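Local coordinates for protein putative phosphosugar isomerase (PDB 3FJ1) that is of unproven function but, as a protein with two SIS domains, probably binds a phosphosugar or related carbohydrate derivative and may act as an isomerase or aminotransferase, at residues A[33-38]-A[164-169]; A[92-97]-A[120-125]; A[67-72]-A[169-174]. One frame throughout, in Å; residues are numbered along the deposited sequence. Where two conformers were deposited one is given.

Contact 1. Residues A[33-38]-A[164-169]; sequences RVAAVL and LMLLAD
Two helices on one flank of the parallel sheet of the first SIS domain, an alpha/beta fold, pack here: helix 8-41 through residues 33-38 and helix 153-171 through residues 164-169. Their axes come within 8.7 Å and cross at -47°, an approach that the small side chain of Ala35 allows. The tight part is built on Leu166 and on the meeting of Ala35 with Asp169. CG of Leu166 stands anti to the backbone N (chi1 -178°), and this carries CD1 across to the other helix, although the CB itself leaves the backbone obliquely to that helix. There the single methyl group touches three residues of one helical turn: it lies 3.6 Å from CG1 of Val34, meeting that side chain at about a right angle, 3.5 Å from the backbone N of Ala35, and 4.0 Å from CD1 of Leu38. A branched leucine suits this place because one methyl can sit in the dip between Val34 and Leu38, while Ala35 offers only a methyl and lets CD1 of Leu166 reach the main chain. Val34 and Leu38 are themselves buried, and both also rest on strand 120-125, on Val122 and Leu120 respectively. The backbones are nearest at Ala35, whose CA stands 5.7 Å from the CA of Asp169, a spacing that suits alanine and would probably crowd a larger side chain; CB of Ala35 meets CB of Asp169 at 3.4 Å.

The outer side is less sheltered. On helix 8-41, Arg33 points away from helix 153-171 and is exposed. Asp169 is partly exposed, and of its side chain only CB touches the other helix. Its charge is probably balanced away from the apolar patch, where OD1 forms a salt bridge with NE of Arg177 on helix 174-181.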
ATOM      1  N   ARG A  33      19.356  -0.716 -24.242  1.00 12.80           N
ATOM      2  CA  ARG A  33      19.703   0.698 -24.408  1.00 13.66           C
ATOM      3  C   ARG A  33      19.369   1.507 -23.153  1.00 12.99           C
ATOM      4  O   ARG A  33      20.196   2.311 -22.695  1.00 12.75           O
ATOM      5  CB  ARG A  33      18.984   1.273 -25.623  1.00 14.95           C
ATOM      6  CG  ARG A  33      19.597   0.870 -26.922  1.00 17.02           C
ATOM      7  CD  ARG A  33      18.784   1.363 -28.090  1.00 18.05           C
ATOM      8  NE  ARG A  33      19.463   1.039 -29.344  1.00 19.00           N
ATOM      9  CZ  ARG A  33      18.962   1.246 -30.559  1.00 19.73           C
ATOM     10  NH1 ARG A  33      17.767   1.789 -30.713  1.00 20.37           N
ATOM     11  NH2 ARG A  33      19.671   0.907 -31.629  1.00 19.61           N
ATOM     12  N   VAL A  34      18.188   1.280 -22.568  1.00 11.84           N
ATOM     13  CA  VAL A  34      17.814   1.996 -21.343  1.00 10.92           C
ATOM     14  C   VAL A  34      18.746   1.583 -20.196  1.00 10.63           C
ATOM     15  O   VAL A  34      19.210   2.429 -19.459  1.00 10.85           O
ATOM     16  CB  VAL A  34      16.344   1.785 -20.939  1.00 10.90           C
ATOM     17  CG1 VAL A  34      16.034   2.495 -19.617  1.00 10.61           C
ATOM     18  CG2 VAL A  34      15.396   2.286 -22.076  1.00 10.95           C
ATOM     19  N   ALA A  35      19.009   0.281 -20.051  1.00 10.29           N
ATOM     20  CA  ALA A  35      19.945  -0.216 -19.033  1.00 10.54           C
ATOM     21  C   ALA A  35      21.321   0.434 -19.165  1.00 10.66           C
ATOM     22  O   ALA A  35      21.920   0.748 -18.164  1.00 10.44           O
ATOM     23  CB  ALA A  35      20.062  -1.747 -19.080  1.00 10.42           C
ATOM     24  N   ALA A  36      21.787   0.656 -20.406  1.00 10.76           N
ATOM     25  CA  ALA A  36      23.076   1.305 -20.671  1.00 10.40           C
ATOM     26  C   ALA A  36      23.057   2.762 -20.158  1.00 10.39           C
ATOM     27  O   ALA A  36      23.989   3.213 -19.484  1.00 10.45           O
ATOM     28  CB  ALA A  36      23.434   1.227 -22.151  1.00 10.30           C
ATOM     29  N   VAL A  37      21.968   3.473 -20.449  1.00 10.44           N
ATOM     30  CA  VAL A  37      21.762   4.835 -19.942  1.00 10.95           C
ATOM     31  C   VAL A  37      21.793   4.830 -18.405  1.00 11.01           C
ATOM     32  O   VAL A  37      22.419   5.686 -17.791  1.00 11.07           O
ATOM     33  CB  VAL A  37      20.445   5.433 -20.477  1.00 11.38           C
ATOM     34  CG1 VAL A  37      20.127   6.756 -19.773  1.00 12.04           C
ATOM     35  CG2 VAL A  37      20.518   5.629 -22.027  1.00 11.60           C
ATOM     36  N   LEU A  38      21.125   3.862 -17.777  1.00 11.30           N
ATOM     37  CA  LEU A  38      21.100   3.784 -16.310  1.00 11.61           C
ATOM     38  C   LEU A  38      22.475   3.469 -15.715  1.00 11.91           C
ATOM     39  O   LEU A  38      22.830   4.012 -14.686  1.00 11.94           O
ATOM     40  CB  LEU A  38      20.061   2.745 -15.837  1.00 12.35           C
ATOM     41  CG  LEU A  38      18.594   3.124 -16.111  1.00 11.87           C
ATOM     42  CD1 LEU A  38      17.647   1.927 -15.851  1.00 11.99           C
ATOM     43  CD2 LEU A  38      18.201   4.372 -15.260  1.00 12.48           C
ATOM     44  N   LEU A 164      11.804  -6.469 -15.015  1.00  7.53           N
ATOM     45  CA  LEU A 164      12.845  -7.423 -14.609  1.00  7.34           C
ATOM     46  C   LEU A 164      14.007  -7.492 -15.607  1.00  8.46           C
ATOM     47  O   LEU A 164      15.156  -7.607 -15.191  1.00  8.09           O
ATOM     48  CB  LEU A 164      12.270  -8.824 -14.311  1.00  7.44           C
ATOM     49  CG  LEU A 164      11.431  -8.943 -13.016  1.00  6.97           C
ATOM     50  CD1 LEU A 164      10.735 -10.301 -13.022  1.00  7.75           C
ATOM     51  CD2 LEU A 164      12.201  -8.678 -11.667  1.00  7.64           C
HETATM   52  N   MSE A 165      13.695  -7.453 -16.903  1.00  8.37           N
HETATM   53  CA  MSE A 165      14.716  -7.428 -17.995  1.00  9.56           C
HETATM   54  C   MSE A 165      15.605  -6.201 -17.819  1.00  8.47           C
HETATM   55  O   MSE A 165      16.826  -6.287 -17.906  1.00  9.28           O
HETATM   56  CB  MSE A 165      14.048  -7.373 -19.373  1.00 10.17           C
HETATM   57  CG  MSE A 165      13.407  -8.682 -19.825  1.00 10.82           C
HETATM   58 SE   MSE A 165      12.282  -8.390 -21.410  1.00 11.99          SE
HETATM   59  CE  MSE A 165      13.609  -7.919 -22.792  1.00 11.08           C
ATOM     60  N   LEU A 166      14.993  -5.068 -17.500  1.00  8.59           N
ATOM     61  CA  LEU A 166      15.735  -3.819 -17.345  1.00  8.83           C
ATOM     62  C   LEU A 166      16.666  -3.936 -16.164  1.00  8.95           C
ATOM     63  O   LEU A 166      17.854  -3.650 -16.270  1.00  9.52           O
ATOM     64  CB  LEU A 166      14.766  -2.643 -17.167  1.00  9.07           C
ATOM     65  CG  LEU A 166      15.326  -1.226 -17.025  1.00  8.99           C
ATOM     66  CD1 LEU A 166      16.138  -0.819 -18.277  1.00  8.54           C
ATOM     67  CD2 LEU A 166      14.153  -0.232 -16.731  1.00  9.41           C
ATOM     68  N   LEU A 167      16.133  -4.405 -15.035  1.00  9.50           N
ATOM     69  CA  LEU A 167      16.925  -4.573 -13.832  1.00  9.07           C
ATOM     70  C   LEU A 167      18.059  -5.588 -14.015  1.00  9.66           C
ATOM     71  O   LEU A 167      19.152  -5.405 -13.485  1.00 10.19           O
ATOM     72  CB  LEU A 167      16.033  -4.991 -12.664  1.00  9.46           C
ATOM     73  CG  LEU A 167      15.037  -3.945 -12.171  1.00  9.71           C
ATOM     74  CD1 LEU A 167      14.109  -4.532 -11.099  1.00 10.45           C
ATOM     75  CD2 LEU A 167      15.772  -2.735 -11.685  1.00 10.30           C
ATOM     76  N   ALA A 168      17.792  -6.647 -14.771  1.00  9.42           N
ATOM     77  CA  ALA A 168      18.763  -7.682 -14.996  1.00 10.13           C
ATOM     78  C   ALA A 168      19.904  -7.154 -15.899  1.00 10.25           C
ATOM     79  O   ALA A 168      21.068  -7.446 -15.639  1.00 11.11           O
ATOM     80  CB  ALA A 168      18.100  -8.896 -15.605  1.00  9.90           C
ATOM     81  N   ASP A 169      19.571  -6.366 -16.915  1.00 10.74           N
ATOM     82  CA  ASP A 169      20.607  -5.791 -17.799  1.00 12.75           C
ATOM     83  C   ASP A 169      21.403  -4.734 -17.007  1.00 12.43           C
ATOM     84  O   ASP A 169      22.622  -4.619 -17.129  1.00 13.03           O
ATOM     85  CB  ASP A 169      20.010  -5.135 -19.063  1.00 13.68           C
ATOM     86  CG  ASP A 169      19.670  -6.133 -20.190  1.00 15.92           C
ATOM     87  OD1 ASP A 169      20.088  -7.331 -20.135  1.00 15.38           O
ATOM     88  OD2 ASP A 169      18.954  -5.704 -21.152  1.00 17.11           O
TER

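Contact 2. Residues A[92-97]-A[120-125]; sequences RALCLA and LCVALT
Five backbone hydrogen bonds tie strand 93-97 to strand 120-125 in parallel register, with Leu94 beside Leu120 and Ala97 beside Ala123. Residues of the first strand alternate with those of the second as donors: Leu120 N gives to Ala93 O and Cys95 N to Leu120 O, and the zigzag runs on to Leu124 N, 2.8 Å from Ala97 O and nearly along its C=O axis. The bond from Cys95 N is bent at the acceptor, the donor lying 40° above the carbonyl plane. Weaker CA-H...O contacts fill the gaps, as from Cys121 CA to Cys95 O at 3.4 Å.

Apolar contacts differ between the two faces. Leu94, Leu96, Leu120 and Val122 share one, where CD1 of Leu94 meets CG2 of Val122 at 3.5 Å; their branched side chains extend to Val34 and Leu38 of helix 8-41. Leu96 CD1 also reaches CG of Leu124. On the opposite face, small Cys95, Ala97, Cys121 and Ala123 let helix 105-116 pack close through Thr111 and Ala114.

That helix joins the strands in a right-handed beta-alpha-beta crossover and covers the small-residue face; helix 8-41 lies over the other, and strands 45-49 and 138-141 flank the pair.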
ATOM      1  N   ARG A  92      19.199  12.576  -9.740  1.00 17.57           N
ATOM      2  CA  ARG A  92      19.774  11.273  -9.340  0.50 17.91           C
ATOM      3  C   ARG A  92      18.750  10.146  -9.173  1.00 16.71           C
ATOM      4  O   ARG A  92      19.098   9.067  -8.677  1.00 16.57           O
ATOM      5  CB  ARG A  92      20.574  11.359  -8.018  0.50 18.85           C
ATOM      6  CG  ARG A  92      21.634  12.446  -7.926  0.50 19.71           C
ATOM      7  CD  ARG A  92      22.796  12.212  -8.865  0.50 20.29           C
ATOM      8  NE  ARG A  92      23.789  13.289  -8.767  0.50 20.79           N
ATOM      9  CZ  ARG A  92      24.797  13.475  -9.613  0.50 20.82           C
ATOM     10  NH1 ARG A  92      24.983  12.660 -10.651  0.50 21.01           N
ATOM     11  NH2 ARG A  92      25.624  14.497  -9.426  0.50 21.19           N
ATOM     12  N   ALA A  93      17.492  10.376  -9.558  1.00 14.76           N
ATOM     13  CA  ALA A  93      16.476   9.336  -9.439  1.00 13.38           C
ATOM     14  C   ALA A  93      16.094   8.770 -10.807  1.00 11.37           C
ATOM     15  O   ALA A  93      16.116   9.497 -11.814  1.00 10.71           O
ATOM     16  CB  ALA A  93      15.218   9.917  -8.784  1.00 12.80           C
ATOM     17  N   LEU A  94      15.778   7.482 -10.818  1.00 10.52           N
ATOM     18  CA  LEU A  94      15.066   6.832 -11.930  1.00  9.88           C
ATOM     19  C   LEU A  94      13.595   6.951 -11.531  1.00  9.96           C
ATOM     20  O   LEU A  94      13.227   6.586 -10.397  1.00 11.16           O
ATOM     21  CB  LEU A  94      15.374   5.339 -12.004  1.00  9.65           C
ATOM     22  CG  LEU A  94      14.450   4.414 -12.833  1.00  9.51           C
ATOM     23  CD1 LEU A  94      14.387   4.832 -14.319  1.00  9.45           C
ATOM     24  CD2 LEU A  94      14.873   2.937 -12.797  1.00 10.04           C
ATOM     25  N   CYS A  95      12.748   7.449 -12.414  1.00 10.01           N
ATOM     26  CA  CYS A  95      11.309   7.379 -12.182  1.00 10.37           C
ATOM     27  C   CYS A  95      10.716   6.332 -13.139  1.00 10.25           C
ATOM     28  O   CYS A  95      10.773   6.492 -14.359  1.00 11.14           O
ATOM     29  CB  CYS A  95      10.631   8.719 -12.376  1.00 11.62           C
ATOM     30  SG  CYS A  95       8.823   8.614 -12.140  1.00 12.21           S
ATOM     31  N   LEU A  96      10.140   5.267 -12.578  1.00  9.38           N
ATOM     32  CA  LEU A  96       9.586   4.199 -13.364  1.00 10.10           C
ATOM     33  C   LEU A  96       8.053   4.304 -13.348  1.00  9.13           C
ATOM     34  O   LEU A  96       7.456   4.159 -12.288  1.00  9.30           O
ATOM     35  CB  LEU A  96      10.060   2.879 -12.782  1.00 11.40           C
ATOM     36  CG  LEU A  96       9.781   1.659 -13.601  1.00 13.18           C
ATOM     37  CD1 LEU A  96      10.498   1.694 -14.962  1.00 13.07           C
ATOM     38  CD2 LEU A  96      10.204   0.446 -12.774  1.00 14.41           C
ATOM     39  N   ALA A  97       7.460   4.587 -14.503  1.00  9.01           N
ATOM     40  CA  ALA A  97       6.005   4.709 -14.620  1.00  8.74           C
ATOM     41  C   ALA A  97       5.465   3.443 -15.299  1.00  8.90           C
ATOM     42  O   ALA A  97       5.994   3.014 -16.321  1.00 10.39           O
ATOM     43  CB  ALA A  97       5.628   5.942 -15.403  1.00  7.99           C
ATOM     44  N   LEU A 120      15.122  10.664 -14.315  1.00 10.79           N
ATOM     45  CA  LEU A 120      15.189  10.014 -15.628  1.00 11.96           C
ATOM     46  C   LEU A 120      13.919   9.183 -15.674  1.00 11.36           C
ATOM     47  O   LEU A 120      13.793   8.185 -14.964  1.00 10.44           O
ATOM     48  CB  LEU A 120      16.433   9.107 -15.767  1.00 12.73           C
ATOM     49  CG  LEU A 120      16.533   8.299 -17.068  1.00 13.75           C
ATOM     50  CD1 LEU A 120      16.705   9.234 -18.246  1.00 14.73           C
ATOM     51  CD2 LEU A 120      17.696   7.310 -17.018  1.00 14.30           C
ATOM     52  N   CYS A 121      12.955   9.605 -16.480  1.00 10.91           N
ATOM     53  CA  CYS A 121      11.662   8.898 -16.542  1.00 11.38           C
ATOM     54  C   CYS A 121      11.616   7.828 -17.617  1.00 11.27           C
ATOM     55  O   CYS A 121      11.897   8.109 -18.791  1.00 11.04           O
ATOM     56  CB  CYS A 121      10.519   9.902 -16.730  1.00 11.82           C
ATOM     57  SG  CYS A 121      10.529  11.140 -15.422  1.00 11.70           S
ATOM     58  N   VAL A 122      11.289   6.604 -17.198  1.00 10.05           N
ATOM     59  CA  VAL A 122      11.152   5.440 -18.064  1.00  9.76           C
ATOM     60  C   VAL A 122       9.735   4.903 -17.910  1.00 10.80           C
ATOM     61  O   VAL A 122       9.290   4.671 -16.779  1.00 11.13           O
ATOM     62  CB  VAL A 122      12.158   4.333 -17.669  1.00  9.95           C
ATOM     63  CG1 VAL A 122      12.001   3.081 -18.531  1.00  9.83           C
ATOM     64  CG2 VAL A 122      13.610   4.854 -17.733  1.00  8.95           C
ATOM     65  N   ALA A 123       9.019   4.733 -19.023  1.00 10.28           N
ATOM     66  CA  ALA A 123       7.653   4.215 -18.995  1.00 10.86           C
ATOM     67  C   ALA A 123       7.622   2.775 -19.485  1.00 10.95           C
ATOM     68  O   ALA A 123       8.239   2.465 -20.508  1.00 10.94           O
ATOM     69  CB  ALA A 123       6.724   5.067 -19.864  1.00 11.19           C
ATOM     70  N   LEU A 124       6.916   1.915 -18.739  1.00 10.29           N
ATOM     71  CA  LEU A 124       6.613   0.539 -19.129  1.00 10.63           C
ATOM     72  C   LEU A 124       5.111   0.566 -19.506  1.00 10.79           C
ATOM     73  O   LEU A 124       4.249   0.780 -18.655  1.00  9.50           O
ATOM     74  CB  LEU A 124       6.849  -0.451 -17.992  1.00  9.95           C
ATOM     75  CG  LEU A 124       8.248  -0.487 -17.358  1.00  9.34           C
ATOM     76  CD1 LEU A 124       8.382  -1.652 -16.352  1.00  9.87           C
ATOM     77  CD2 LEU A 124       9.343  -0.542 -18.391  1.00  8.99           C
ATOM     78  N   THR A 125       4.829   0.402 -20.790  1.00 12.29           N
ATOM     79  CA  THR A 125       3.472   0.594 -21.316  1.00 12.36           C
ATOM     80  C   THR A 125       3.217  -0.275 -22.537  1.00 13.61           C
ATOM     81  O   THR A 125       4.173  -0.699 -23.218  1.00 11.63           O
ATOM     82  CB  THR A 125       3.187   2.123 -21.627  1.00 12.89           C
ATOM     83  OG1 THR A 125       1.838   2.327 -22.060  1.00 12.95           O
ATOM     84  CG2 THR A 125       4.107   2.703 -22.667  1.00 12.48           C
TER

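Contact 3. Residues A[67-72]-A[169-174]; sequences LLLGLP and DWAEDD
Leu69 CD1 sits over one face of the Trp170 indole, a CH-pi contact 3.8 Å from the centroid of the six-membered ring and 16° off its normal. Its other methyl, CD2, meets CB of Ala171 at 3.8 Å, so the two branches of this leucine serve ring and alanine at once. Leu71 CD1 comes within 3.3 Å of CH2 of Trp170, and Leu68 CD2 lies 3.5 Å from OD2 of Asp173. The indole is thrown forward because its CG stands anti to the backbone N (chi1 -180°), and is broad enough to give Leu69 a face and still reach Leu71. An alanine in place of Trp170 would remove the ring that Leu69 covers and Leu71 touches, and would probably loosen the join of the two helix ends.

Helix 153-171 ends in a Schellman motif, with Glu172 as the C-prime residue and Asp173 N bonded back to Ala168 O. Asp173 N-caps the next helix, its OD1 accepting from Leu176 N. Gly70 follows the end of helix 53-69; its positive phi is easy for glycine. Farther out, Leu38 and Arg39 of helix 8-41 pack against Trp170, and Leu71 touches Val46 of strand 45-49 and Arg89 of the second subunit.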
ATOM      1  N   LEU A  67      16.523  -5.789  -3.864  1.00 10.65           N
ATOM      2  CA  LEU A  67      17.306  -7.045  -3.713  1.00 11.14           C
ATOM      3  C   LEU A  67      18.483  -7.185  -4.697  1.00 11.35           C
ATOM      4  O   LEU A  67      19.550  -7.691  -4.332  1.00 11.77           O
ATOM      5  CB  LEU A  67      16.389  -8.272  -3.800  1.00 11.54           C
ATOM      6  CG  LEU A  67      15.274  -8.366  -2.739  1.00 11.65           C
ATOM      7  CD1 LEU A  67      14.405  -9.611  -2.919  1.00 11.74           C
ATOM      8  CD2 LEU A  67      15.819  -8.303  -1.325  1.00 11.97           C
ATOM      9  N   LEU A  68      18.314  -6.716  -5.927  1.00 12.03           N
ATOM     10  CA  LEU A  68      19.403  -6.785  -6.951  1.00 13.03           C
ATOM     11  C   LEU A  68      20.445  -5.678  -6.888  1.00 13.00           C
ATOM     12  O   LEU A  68      21.644  -5.918  -7.057  1.00 13.67           O
ATOM     13  CB  LEU A  68      18.837  -6.716  -8.354  1.00 14.10           C
ATOM     14  CG  LEU A  68      18.212  -7.933  -8.936  1.00 15.25           C
ATOM     15  CD1 LEU A  68      17.542  -7.475 -10.260  1.00 15.96           C
ATOM     16  CD2 LEU A  68      19.232  -9.101  -9.174  1.00 15.00           C
ATOM     17  N   LEU A  69      19.979  -4.458  -6.693  1.00 12.53           N
ATOM     18  CA  LEU A  69      20.812  -3.280  -6.776  1.00 12.43           C
ATOM     19  C   LEU A  69      20.984  -2.505  -5.482  1.00 12.01           C
ATOM     20  O   LEU A  69      21.867  -1.627  -5.382  1.00 10.95           O
ATOM     21  CB  LEU A  69      20.220  -2.365  -7.842  1.00 13.33           C
ATOM     22  CG  LEU A  69      20.227  -2.906  -9.273  1.00 14.48           C
ATOM     23  CD1 LEU A  69      19.199  -2.129 -10.053  1.00 15.81           C
ATOM     24  CD2 LEU A  69      21.608  -2.820  -9.890  1.00 14.95           C
ATOM     25  N   GLY A  70      20.162  -2.826  -4.480  1.00 11.45           N
ATOM     26  CA  GLY A  70      20.179  -2.113  -3.208  1.00 11.26           C
ATOM     27  C   GLY A  70      19.631  -0.676  -3.270  1.00 10.88           C
ATOM     28  O   GLY A  70      19.826   0.111  -2.343  1.00 10.47           O
ATOM     29  N   LEU A  71      18.912  -0.348  -4.336  1.00 10.41           N
ATOM     30  CA  LEU A  71      18.387   0.995  -4.493  1.00 11.62           C
ATOM     31  C   LEU A  71      17.047   1.104  -3.806  1.00 11.03           C
ATOM     32  O   LEU A  71      16.182   0.268  -4.019  1.00 10.97           O
ATOM     33  CB  LEU A  71      18.242   1.376  -5.972  1.00 12.36           C
ATOM     34  CG  LEU A  71      19.557   1.516  -6.756  1.00 12.76           C
ATOM     35  CD1 LEU A  71      19.270   1.865  -8.207  1.00 13.63           C
ATOM     36  CD2 LEU A  71      20.480   2.567  -6.128  1.00 13.29           C
ATOM     37  N   PRO A  72      16.889   2.119  -2.947  1.00 10.72           N
ATOM     38  CA  PRO A  72      15.601   2.325  -2.287  1.00 10.42           C
ATOM     39  C   PRO A  72      14.571   2.815  -3.330  1.00 10.05           C
ATOM     40  O   PRO A  72      14.911   3.567  -4.264  1.00  9.45           O
ATOM     41  CB  PRO A  72      15.926   3.371  -1.229  1.00 11.04           C
ATOM     42  CG  PRO A  72      17.091   4.100  -1.770  1.00 10.92           C
ATOM     43  CD  PRO A  72      17.880   3.137  -2.573  1.00 10.74           C
ATOM     44  N   ASP A 169      19.571  -6.366 -16.915  1.00 10.74           N
ATOM     45  CA  ASP A 169      20.607  -5.791 -17.799  1.00 12.75           C
ATOM     46  C   ASP A 169      21.403  -4.734 -17.007  1.00 12.43           C
ATOM     47  O   ASP A 169      22.622  -4.619 -17.129  1.00 13.03           O
ATOM     48  CB  ASP A 169      20.010  -5.135 -19.063  1.00 13.68           C
ATOM     49  CG  ASP A 169      19.670  -6.133 -20.190  1.00 15.92           C
ATOM     50  OD1 ASP A 169      20.088  -7.331 -20.135  1.00 15.38           O
ATOM     51  OD2 ASP A 169      18.954  -5.704 -21.152  1.00 17.11           O
ATOM     52  N   TRP A 170      20.699  -3.945 -16.200  1.00 12.43           N
ATOM     53  CA  TRP A 170      21.338  -2.903 -15.390  1.00 12.26           C
ATOM     54  C   TRP A 170      22.297  -3.516 -14.366  1.00 12.51           C
ATOM     55  O   TRP A 170      23.439  -3.044 -14.223  1.00 13.75           O
ATOM     56  CB  TRP A 170      20.237  -2.027 -14.781  1.00 12.86           C
ATOM     57  CG  TRP A 170      20.658  -0.895 -13.925  1.00 13.07           C
ATOM     58  CD1 TRP A 170      21.891  -0.371 -13.771  1.00 12.89           C
ATOM     59  CD2 TRP A 170      19.770  -0.078 -13.171  1.00 13.44           C
ATOM     60  NE1 TRP A 170      21.848   0.693 -12.894  1.00 12.81           N
ATOM     61  CE2 TRP A 170      20.545   0.895 -12.524  1.00 13.52           C
ATOM     62  CE3 TRP A 170      18.389  -0.097 -12.964  1.00 13.01           C
ATOM     63  CZ2 TRP A 170      19.980   1.855 -11.679  1.00 13.39           C
ATOM     64  CZ3 TRP A 170      17.834   0.872 -12.121  1.00 13.13           C
ATOM     65  CH2 TRP A 170      18.633   1.807 -11.489  1.00 13.21           C
ATOM     66  N   ALA A 171      21.875  -4.584 -13.688  1.00 12.29           N
ATOM     67  CA  ALA A 171      22.702  -5.285 -12.721  1.00 12.85           C
ATOM     68  C   ALA A 171      23.718  -6.219 -13.402  1.00 14.09           C
ATOM     69  O   ALA A 171      24.673  -6.694 -12.754  1.00 14.82           O
ATOM     70  CB  ALA A 171      21.797  -6.107 -11.732  1.00 13.23           C
ATOM     71  N   GLU A 172      23.516  -6.471 -14.691  1.00 14.62           N
ATOM     72  CA  GLU A 172      24.333  -7.416 -15.456  1.00 16.16           C
ATOM     73  C   GLU A 172      24.301  -8.784 -14.769  1.00 15.52           C
ATOM     74  O   GLU A 172      25.336  -9.392 -14.496  1.00 15.64           O
ATOM     75  CB  GLU A 172      25.758  -6.865 -15.648  1.00 17.28           C
ATOM     76  CG  GLU A 172      25.747  -5.556 -16.458  1.00 18.47           C
ATOM     77  CD  GLU A 172      27.119  -4.948 -16.628  1.00 19.42           C
ATOM     78  OE1 GLU A 172      27.656  -4.366 -15.644  1.00 21.64           O
ATOM     79  OE2 GLU A 172      27.622  -5.018 -17.761  1.00 20.81           O
ATOM     80  N   ASP A 173      23.090  -9.246 -14.483  1.00 14.40           N
ATOM     81  CA  ASP A 173      22.883 -10.483 -13.733  1.00 14.31           C
ATOM     82  C   ASP A 173      22.507 -11.611 -14.692  1.00 14.76           C
ATOM     83  O   ASP A 173      21.383 -11.695 -15.181  1.00 13.93           O
ATOM     84  CB  ASP A 173      21.810 -10.272 -12.678  1.00 15.29           C
ATOM     85  CG  ASP A 173      21.700 -11.424 -11.705  1.00 15.12           C
ATOM     86  OD1 ASP A 173      21.584 -12.608 -12.094  1.00 14.50           O
ATOM     87  OD2 ASP A 173      21.744 -11.130 -10.516  1.00 16.69           O
ATOM     88  N   ASP A 174      23.477 -12.483 -14.939  1.00 14.66           N
ATOM     89  CA  ASP A 174      23.270 -13.586 -15.876  1.00 15.38           C
ATOM     90  C   ASP A 174      22.330 -14.683 -15.379  1.00 13.78           C
ATOM     91  O   ASP A 174      21.732 -15.361 -16.187  1.00 14.07           O
ATOM     92  CB  ASP A 174      24.625 -14.173 -16.292  1.00 16.94           C
ATOM     93  CG  ASP A 174      25.435 -13.219 -17.145  1.00 18.63           C
ATOM     94  OD1 ASP A 174      24.853 -12.430 -17.924  1.00 20.36           O
ATOM     95  OD2 ASP A 174      26.674 -13.279 -17.091  1.00 20.74           O
TER

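Overall arrangement
Contact 1 lies on the same side of the chain's centre as each of the others, and the three meet through touching side chains. Contacts 1 and 3 both use helix 153-171 and have Asp169 in common, their centres about 9 Å apart; Leu38 CD1 of contact 1 lies 3.6 Å from Trp170 CE3 of contact 3. Contact 2 is a strand pair of the sheet beneath, its centre about 11 Å from that of contact 1, and Leu38 CD2 reaches Leu120 CD2 at 3.5 Å. Contacts 2 and 3, about 16 Å apart by centres, still touch where Leu94 CD2 meets Trp170 CZ3 at 3.7 Å. Leu38 and Trp170 thus link the helices to the sheet. No ligand site can be placed from these contacts.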